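Local coordinates for protein cytochrome P450 (CYP102L1) (Mycobacterium phage Adler, PDB 6N6Q) that probably acts as a haem-dependent monooxygenase, as a phage-encoded member of the cytochrome P450 family that binds protoporphyrin IX with its iron, at residues 38-50 with 58-70. Residues are numbered along the deposited sequence; the frame is centred on the assembly and turned at random.
Sequences GLTREGRRHDGIF and RVVVVDGPELIEE
The carboxylate of D63 is wedged between two glycines, one where helix 35-43 gives way to a turn and one at the entry to strand 49-53. OD1 lies 3.1 Å from G48 CA and OD2 3.4 Å from G43 CA. The setting is the beta hairpin of strands 49-53 and 58-62, the first of them an outermost strand of the mixed sheet in the P450 fold, and it illustrates how a strand pair can be fastened to the helix before it. G48 O accepts a hydrogen bond from D63 N at 3.0 Å, from above the carbonyl plane, and only a weak one from N of G64, the N-cap of helix 65-71. Further along, F50 and V61 exchange both backbone hydrogen bonds as an antiparallel hydrogen-bonded pair. On their side of the sheet, F50 takes CG between its backbone N and carbonyl carbon (chi1 58°), laying one ring face over V61 CB in a CH-pi contact; L39 CD1 meets V61 CG2 from the helix. I49 lies on the other face, its CG1 against V60 CG1 and V62 CG2, its CG2 against L67 CD1. A water ties helix to hairpin, its oxygen 2.9 Å from D63 OD2, to which it donates, as it does weakly to L39 O, while that oxygen lies at the F50 ring edge, in plane.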
# COMPACT_ATOMS: atom_id res chain seq x y z
N GLY A 38 -14.13 0.28 13.39
CA GLY A 38 -14.76 0.49 14.69
C GLY A 38 -14.41 1.84 15.28
O GLY A 38 -15.26 2.50 15.90
N LEU A 39 -13.17 2.29 15.08
CA LEU A 39 -12.77 3.60 15.57
C LEU A 39 -13.50 4.71 14.84
O LEU A 39 -13.82 5.75 15.44
CB LEU A 39 -11.25 3.78 15.42
CG LEU A 39 -10.38 2.85 16.26
CD1 LEU A 39 -8.90 3.04 15.92
CD2 LEU A 39 -10.62 3.08 17.74
N THR A 40 -13.79 4.52 13.55
CA THR A 40 -14.52 5.53 12.79
C THR A 40 -15.93 5.70 13.32
O THR A 40 -16.41 6.83 13.50
CB THR A 40 -14.54 5.16 11.30
OG1 THR A 40 -13.20 5.19 10.78
CG2 THR A 40 -15.40 6.12 10.51
N ARG A 41 -16.63 4.59 13.58
CA ARG A 41 -17.95 4.67 14.19
C ARG A 41 -17.87 5.27 15.58
O ARG A 41 -18.73 6.05 15.99
CB ARG A 41 -18.60 3.28 14.23
CG ARG A 41 -18.76 2.63 12.87
CD ARG A 41 -19.66 1.41 12.94
NE ARG A 41 -19.83 0.78 11.63
CZ ARG A 41 -20.69 1.19 10.70
NH1 ARG A 41 -21.46 2.25 10.93
NH2 ARG A 41 -20.78 0.56 9.54
N GLU A 42 -16.83 4.91 16.34
CA GLU A 42 -16.62 5.48 17.66
C GLU A 42 -16.33 6.97 17.59
O GLU A 42 -16.73 7.73 18.48
CB GLU A 42 -15.49 4.74 18.37
CG GLU A 42 -14.90 5.45 19.59
CD GLU A 42 -15.87 5.56 20.74
OE1 GLU A 42 -15.62 6.37 21.66
OE2 GLU A 42 -16.89 4.83 20.73
N GLY A 43 -15.65 7.42 16.53
CA GLY A 43 -15.27 8.82 16.42
C GLY A 43 -16.42 9.77 16.20
O GLY A 43 -16.28 10.97 16.47
N ARG A 44 -17.56 9.28 15.72
CA ARG A 44 -18.69 10.16 15.43
C ARG A 44 -19.43 10.61 16.68
O ARG A 44 -20.26 11.52 16.59
CB ARG A 44 -19.66 9.48 14.47
CG ARG A 44 -19.20 9.52 13.02
CD ARG A 44 -20.31 9.09 12.07
NE ARG A 44 -20.65 7.68 12.23
CZ ARG A 44 -20.07 6.69 11.56
NH1 ARG A 44 -19.12 6.95 10.68
NH2 ARG A 44 -20.45 5.43 11.77
N ARG A 45 -19.16 10.01 17.84
CA ARG A 45 -19.70 10.48 19.10
C ARG A 45 -18.73 11.39 19.84
O ARG A 45 -19.03 11.82 20.96
CB ARG A 45 -20.11 9.30 19.98
CG ARG A 45 -18.98 8.66 20.78
CD ARG A 45 -19.53 7.55 21.67
NE ARG A 45 -18.69 7.30 22.83
CZ ARG A 45 -19.02 6.49 23.83
NH1 ARG A 45 -20.19 5.86 23.81
NH2 ARG A 45 -18.20 6.32 24.86
N HIS A 46 -17.60 11.71 19.23
CA HIS A 46 -16.61 12.63 19.78
C HIS A 46 -16.41 13.80 18.81
O HIS A 46 -17.02 13.86 17.74
CB HIS A 46 -15.29 11.91 20.05
CG HIS A 46 -15.39 10.83 21.09
ND1 HIS A 46 -15.54 11.09 22.43
CD2 HIS A 46 -15.37 9.48 20.97
CE1 HIS A 46 -15.61 9.96 23.10
NE2 HIS A 46 -15.51 8.96 22.24
N ASP A 47 -15.54 14.72 19.19
CA ASP A 47 -15.31 15.96 18.45
C ASP A 47 -13.94 16.00 17.78
O ASP A 47 -13.29 17.04 17.72
CB ASP A 47 -15.48 17.17 19.36
CG ASP A 47 -16.93 17.61 19.49
OD1 ASP A 47 -17.63 17.62 18.46
OD2 ASP A 47 -17.36 17.94 20.61
N GLY A 48 -13.48 14.86 17.26
CA GLY A 48 -12.26 14.80 16.49
C GLY A 48 -11.07 14.18 17.19
O GLY A 48 -10.02 14.02 16.55
N ILE A 49 -11.18 13.83 18.47
CA ILE A 49 -10.07 13.20 19.19
C ILE A 49 -10.64 12.54 20.44
O ILE A 49 -11.59 13.05 21.04
CB ILE A 49 -8.96 14.22 19.52
CG1 ILE A 49 -7.71 13.51 20.04
CG2 ILE A 49 -9.45 15.26 20.52
CD1 ILE A 49 -6.54 14.44 20.28
N PHE A 50 -10.07 11.41 20.82
CA PHE A 50 -10.58 10.60 21.92
C PHE A 50 -9.57 9.49 22.21
O PHE A 50 -8.51 9.40 21.58
CB PHE A 50 -11.95 10.01 21.59
CG PHE A 50 -11.97 9.17 20.34
CD1 PHE A 50 -12.11 9.76 19.09
CD2 PHE A 50 -11.84 7.80 20.41
CE1 PHE A 50 -12.12 8.99 17.94
CE2 PHE A 50 -11.85 7.02 19.27
CZ PHE A 50 -11.99 7.62 18.03
N ARG A 58 -4.14 1.30 24.46
CA ARG A 58 -5.05 2.41 24.28
C ARG A 58 -4.37 3.46 23.42
O ARG A 58 -3.19 3.78 23.63
CB ARG A 58 -5.47 3.01 25.62
CG ARG A 58 -5.99 4.44 25.52
CD ARG A 58 -6.72 4.87 26.79
NE ARG A 58 -6.03 4.43 28.00
CZ ARG A 58 -4.95 5.03 28.50
NH1 ARG A 58 -4.43 6.09 27.90
NH2 ARG A 58 -4.39 4.56 29.61
N VAL A 59 -5.09 4.00 22.44
CA VAL A 59 -4.53 4.93 21.47
C VAL A 59 -5.37 6.19 21.44
O VAL A 59 -6.60 6.14 21.53
CB VAL A 59 -4.43 4.29 20.07
CG1 VAL A 59 -5.80 3.81 19.60
CG2 VAL A 59 -3.83 5.27 19.09
N VAL A 60 -4.70 7.34 21.35
CA VAL A 60 -5.37 8.61 21.10
C VAL A 60 -5.64 8.68 19.60
O VAL A 60 -4.72 8.80 18.79
CB VAL A 60 -4.53 9.80 21.57
CG1 VAL A 60 -5.23 11.10 21.24
CG2 VAL A 60 -4.24 9.69 23.06
N VAL A 61 -6.91 8.59 19.22
CA VAL A 61 -7.33 8.60 17.82
C VAL A 61 -7.71 10.02 17.44
O VAL A 61 -8.49 10.67 18.14
CB VAL A 61 -8.50 7.63 17.58
CG1 VAL A 61 -8.91 7.65 16.12
CG2 VAL A 61 -8.12 6.22 18.02
N VAL A 62 -7.15 10.50 16.33
CA VAL A 62 -7.46 11.82 15.79
C VAL A 62 -8.12 11.62 14.43
O VAL A 62 -7.53 11.01 13.53
CB VAL A 62 -6.21 12.70 15.67
CG1 VAL A 62 -6.60 14.13 15.36
CG2 VAL A 62 -5.38 12.63 16.94
N ASP A 63 -9.35 12.12 14.29
CA ASP A 63 -10.08 12.01 13.03
C ASP A 63 -10.75 13.32 12.62
O ASP A 63 -11.60 13.30 11.73
CB ASP A 63 -11.14 10.89 13.11
CG ASP A 63 -12.16 11.13 14.21
OD1 ASP A 63 -11.94 12.02 15.05
OD2 ASP A 63 -13.18 10.42 14.23
N GLY A 64 -10.37 14.44 13.23
CA GLY A 64 -10.93 15.72 12.88
C GLY A 64 -10.04 16.51 11.94
O GLY A 64 -8.81 16.48 12.05
N PRO A 65 -10.65 17.23 10.99
CA PRO A 65 -9.84 17.91 9.96
C PRO A 65 -8.85 18.93 10.52
O PRO A 65 -7.67 18.90 10.16
CB PRO A 65 -10.90 18.57 9.07
CG PRO A 65 -12.14 17.75 9.29
CD PRO A 65 -12.09 17.35 10.73
N GLU A 66 -9.30 19.84 11.39
CA GLU A 66 -8.39 20.84 11.93
C GLU A 66 -7.36 20.22 12.86
O GLU A 66 -6.20 20.65 12.89
CB GLU A 66 -9.17 21.93 12.67
CG GLU A 66 -9.93 22.89 11.76
CD GLU A 66 -11.31 22.39 11.40
OE1 GLU A 66 -11.67 21.26 11.82
OE2 GLU A 66 -12.04 23.11 10.69
N LEU A 67 -7.75 19.20 13.62
CA LEU A 67 -6.81 18.56 14.54
C LEU A 67 -5.75 17.78 13.78
O LEU A 67 -4.56 17.82 14.14
CB LEU A 67 -7.56 17.66 15.51
CG LEU A 67 -8.38 18.35 16.60
CD1 LEU A 67 -9.21 17.34 17.36
CD2 LEU A 67 -7.46 19.11 17.55
N ILE A 68 -6.14 17.06 12.73
CA ILE A 68 -5.20 16.21 12.00
C ILE A 68 -4.12 17.05 11.33
O ILE A 68 -2.93 16.71 11.38
CB ILE A 68 -5.94 15.32 10.99
CG1 ILE A 68 -6.65 14.17 11.70
CG2 ILE A 68 -4.98 14.79 9.94
CD1 ILE A 68 -7.43 13.27 10.78
N GLU A 69 -4.50 18.16 10.70
CA GLU A 69 -3.51 18.99 10.03
C GLU A 69 -2.53 19.63 11.00
O GLU A 69 -1.40 19.94 10.61
CB GLU A 69 -4.19 20.07 9.18
CG GLU A 69 -5.21 20.91 9.91
CD GLU A 69 -6.05 21.76 8.95
OE1 GLU A 69 -5.82 21.66 7.73
OE2 GLU A 69 -6.93 22.50 9.43
N GLU A 70 -2.92 19.81 12.27
CA GLU A 70 -1.95 20.19 13.29
C GLU A 70 -1.01 19.03 13.60
O GLU A 70 0.19 19.24 13.81
CB GLU A 70 -2.67 20.64 14.56
CG GLU A 70 -3.29 22.03 14.48
CD GLU A 70 -4.09 22.38 15.71
OE1 GLU A 70 -5.18 21.80 15.91
OE2 GLU A 70 -3.63 23.23 16.50
O HOH W 1 -11.98 7.82 14.06